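Local coordinates for Lin2111 protein (PDB 3EDP), which is functionally uncharacterised but probably acts as a GntR-family transcription regulator that binds DNA, at residues L143-G148 / I164-S169. Sequence-based numbering, arbitrary orientation.
Sequences LILPLG and IELVNS
Leu166 O receives two bonds from one residue of its own segment, Ser169: its hydroxyl OG at 2.8 Å from Leu166 O and its backbone N at 3.0 Å from the same oxygen. The hydroxyl arrives at a C=O...OG angle of 133° and is tilted 17° from the carbonyl plane. With the N-H coming from three residues further on, a single carbonyl oxygen of helix 163-167 is held by both the backbone and the side chain of one serine.

The same leucine carries the contact with the strand through a different end of the residue. Its CG stands anti to the backbone N (chi1 175°), which extends the branch toward 143-148. There Leu166 CD2 comes within 3.7 Å of Leu143 CD2, the closest approach across the two segments, with the two side chains meeting at a slant. One methyl thereby serves both strand leucines, since Leu145 CD1 lies 4.3 Å from Leu166 CD2 as well. Val167 CG2 stands further back, 4.7 Å from Leu145 CD2.

Leu143 and Leu145, two positions apart on strand 137-146, present the same face of the six-stranded antiparallel sheet of the UTRA domain to helix 163-167. Ile144, between them, has its CB pointing the opposite way from theirs and packs against Tyr113 and Phe117 of helix 110-117. This places the two helices on opposite faces of the sheet at this strand. No hydrogen bond joins the segments; the 149 Å² buried between them is apolar packing by three buried leucines together with Val167, which also rests on Ile217 and Ala218 of strand 215-225. Away from the strand, Ile164 packs on Leu177 and Glu165 on Phe175, both of the second subunit.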
ATOM      1  N   LEU A 143      13.292  -4.522  -1.397  1.00 23.82           N
ATOM      2  CA  LEU A 143      12.218  -5.440  -1.760  1.00 24.88           C
ATOM      3  C   LEU A 143      12.710  -6.882  -1.718  1.00 31.75           C
ATOM      4  O   LEU A 143      13.822  -7.192  -2.170  1.00 30.00           O
ATOM      5  CB  LEU A 143      11.760  -5.169  -3.188  1.00 31.69           C
ATOM      6  CG  LEU A 143      10.656  -4.174  -3.511  1.00 54.90           C
ATOM      7  CD1 LEU A 143      11.099  -2.755  -3.203  1.00 59.35           C
ATOM      8  CD2 LEU A 143      10.277  -4.329  -4.978  1.00 58.55           C
ATOM      9  N   ILE A 144      11.869  -7.758  -1.190  1.00 25.14           N
ATOM     10  CA  ILE A 144      12.153  -9.180  -1.151  1.00 27.24           C
ATOM     11  C   ILE A 144      11.010  -9.931  -1.838  1.00 24.93           C
ATOM     12  O   ILE A 144       9.855  -9.814  -1.433  1.00 29.58           O
ATOM     13  CB  ILE A 144      12.307  -9.678   0.296  1.00 27.58           C
ATOM     14  CG1 ILE A 144      13.350  -8.843   1.045  1.00 31.35           C
ATOM     15  CG2 ILE A 144      12.677 -11.161   0.314  1.00 25.31           C
ATOM     16  CD1 ILE A 144      14.783  -9.054   0.578  1.00 34.82           C
ATOM     17  N   LEU A 145      11.337 -10.681  -2.886  1.00 25.87           N
ATOM     18  CA  LEU A 145      10.357 -11.455  -3.654  1.00 25.43           C
ATOM     19  C   LEU A 145      10.835 -12.897  -3.789  1.00 29.76           C
ATOM     20  O   LEU A 145      11.846 -13.149  -4.424  1.00 31.61           O
ATOM     21  CB  LEU A 145      10.215 -10.880  -5.064  1.00 26.11           C
ATOM     22  CG  LEU A 145       9.852  -9.407  -5.266  1.00 38.13           C
ATOM     23  CD1 LEU A 145       9.863  -9.054  -6.755  1.00 37.50           C
ATOM     24  CD2 LEU A 145       8.502  -9.117  -4.678  1.00 29.88           C
ATOM     25  N   PRO A 146      10.109 -13.853  -3.194  1.00 35.34           N
ATOM     26  CA  PRO A 146      10.517 -15.260  -3.319  1.00 34.30           C
ATOM     27  C   PRO A 146      10.485 -15.738  -4.770  1.00 31.85           C
ATOM     28  O   PRO A 146       9.531 -15.471  -5.505  1.00 33.25           O
ATOM     29  CB  PRO A 146       9.470 -16.008  -2.485  1.00 36.47           C
ATOM     30  CG  PRO A 146       8.910 -14.970  -1.555  1.00 34.84           C
ATOM     31  CD  PRO A 146       8.920 -13.698  -2.343  1.00 28.07           C
ATOM     32  N   LEU A 147      11.546 -16.435  -5.166  1.00 27.48           N
ATOM     33  CA  LEU A 147      11.690 -16.975  -6.507  1.00 35.43           C
ATOM     34  C   LEU A 147      10.495 -17.807  -6.927  1.00 35.25           C
ATOM     35  O   LEU A 147       9.987 -17.649  -8.033  1.00 37.60           O
ATOM     36  CB  LEU A 147      12.948 -17.839  -6.589  1.00 42.57           C
ATOM     37  CG  LEU A 147      14.201 -17.155  -7.118  1.00 58.33           C
ATOM     38  CD1 LEU A 147      14.071 -16.947  -8.614  1.00 58.06           C
ATOM     39  CD2 LEU A 147      14.447 -15.840  -6.386  1.00 58.92           C
ATOM     40  N   GLY A 148      10.061 -18.698  -6.040  1.00 31.00           N
ATOM     41  CA  GLY A 148       8.940 -19.586  -6.314  1.00 34.39           C
ATOM     42  C   GLY A 148       7.609 -18.884  -6.535  1.00 37.20           C
ATOM     43  O   GLY A 148       6.649 -19.497  -6.990  1.00 36.14           O
ATOM     44  N   ILE A 164       3.413  -1.751  -6.784  1.00 31.26           N
ATOM     45  CA  ILE A 164       2.199  -2.550  -6.718  1.00 26.09           C
ATOM     46  C   ILE A 164       2.089  -3.375  -7.986  1.00 29.83           C
ATOM     47  O   ILE A 164       1.787  -4.575  -7.948  1.00 29.40           O
ATOM     48  CB  ILE A 164       0.944  -1.669  -6.574  1.00 36.49           C
ATOM     49  CG1 ILE A 164       0.943  -0.960  -5.226  1.00 38.40           C
ATOM     50  CG2 ILE A 164      -0.309  -2.500  -6.713  1.00 34.76           C
ATOM     51  CD1 ILE A 164      -0.266  -0.088  -5.034  1.00 54.45           C
ATOM     52  N   GLU A 165       2.356  -2.737  -9.119  1.00 25.56           N
ATOM     53  CA  GLU A 165       2.362  -3.472 -10.378  1.00 24.82           C
ATOM     54  C   GLU A 165       3.370  -4.622 -10.319  1.00 24.76           C
ATOM     55  O   GLU A 165       3.054  -5.753 -10.684  1.00 31.14           O
ATOM     56  CB  GLU A 165       2.640  -2.546 -11.560  1.00 25.97           C
ATOM     57  CG  GLU A 165       2.744  -3.278 -12.886  1.00 41.37           C
ATOM     58  CD  GLU A 165       2.516  -2.358 -14.075  1.00 52.75           C
ATOM     59  OE1 GLU A 165       2.411  -2.859 -15.210  1.00 48.87           O
ATOM     60  OE2 GLU A 165       2.441  -1.130 -13.874  1.00 60.30           O
ATOM     61  N   LEU A 166       4.572  -4.344  -9.822  1.00 24.48           N
ATOM     62  CA  LEU A 166       5.616  -5.372  -9.755  1.00 21.52           C
ATOM     63  C   LEU A 166       5.194  -6.531  -8.841  1.00 29.28           C
ATOM     64  O   LEU A 166       5.341  -7.704  -9.194  1.00 29.74           O
ATOM     65  CB  LEU A 166       6.942  -4.776  -9.260  1.00 22.92           C
ATOM     66  CG  LEU A 166       8.078  -5.788  -9.034  1.00 26.64           C
ATOM     67  CD1 LEU A 166       8.430  -6.469 -10.335  1.00 31.09           C
ATOM     68  CD2 LEU A 166       9.317  -5.134  -8.432  1.00 25.58           C
ATOM     69  N   VAL A 167       4.667  -6.195  -7.667  1.00 27.06           N
ATOM     70  CA  VAL A 167       4.256  -7.213  -6.701  1.00 33.38           C
ATOM     71  C   VAL A 167       3.106  -8.058  -7.247  1.00 31.62           C
ATOM     72  O   VAL A 167       2.966  -9.236  -6.924  1.00 30.64           O
ATOM     73  CB  VAL A 167       3.845  -6.590  -5.353  1.00 31.57           C
ATOM     74  CG1 VAL A 167       3.202  -7.635  -4.474  1.00 35.50           C
ATOM     75  CG2 VAL A 167       5.057  -5.984  -4.658  1.00 27.53           C
ATOM     76  N   ASN A 168       2.305  -7.445  -8.104  1.00 26.65           N
ATOM     77  CA  ASN A 168       1.152  -8.106  -8.692  1.00 35.61           C
ATOM     78  C   ASN A 168       1.521  -8.961  -9.902  1.00 36.88           C
ATOM     79  O   ASN A 168       0.673  -9.644 -10.471  1.00 39.68           O
ATOM     80  CB  ASN A 168       0.141  -7.044  -9.115  1.00 39.79           C
ATOM     81  CG  ASN A 168      -1.242  -7.588  -9.248  1.00 47.88           C
ATOM     82  OD1 ASN A 168      -1.945  -7.294 -10.211  1.00 61.15           O
ATOM     83  ND2 ASN A 168      -1.650  -8.394  -8.283  1.00 43.07           N
ATOM     84  N   SER A 169       2.790  -8.928 -10.295  1.00 33.92           N
ATOM     85  CA  SER A 169       3.189  -9.480 -11.588  1.00 31.16           C
ATOM     86  C   SER A 169       3.660 -10.945 -11.559  1.00 33.95           C
ATOM     87  O   SER A 169       4.030 -11.502 -12.589  1.00 28.90           O
ATOM     88  CB  SER A 169       4.281  -8.598 -12.214  1.00 28.18           C
ATOM     89  OG  SER A 169       5.551  -8.930 -11.684  1.00 34.98           O
TER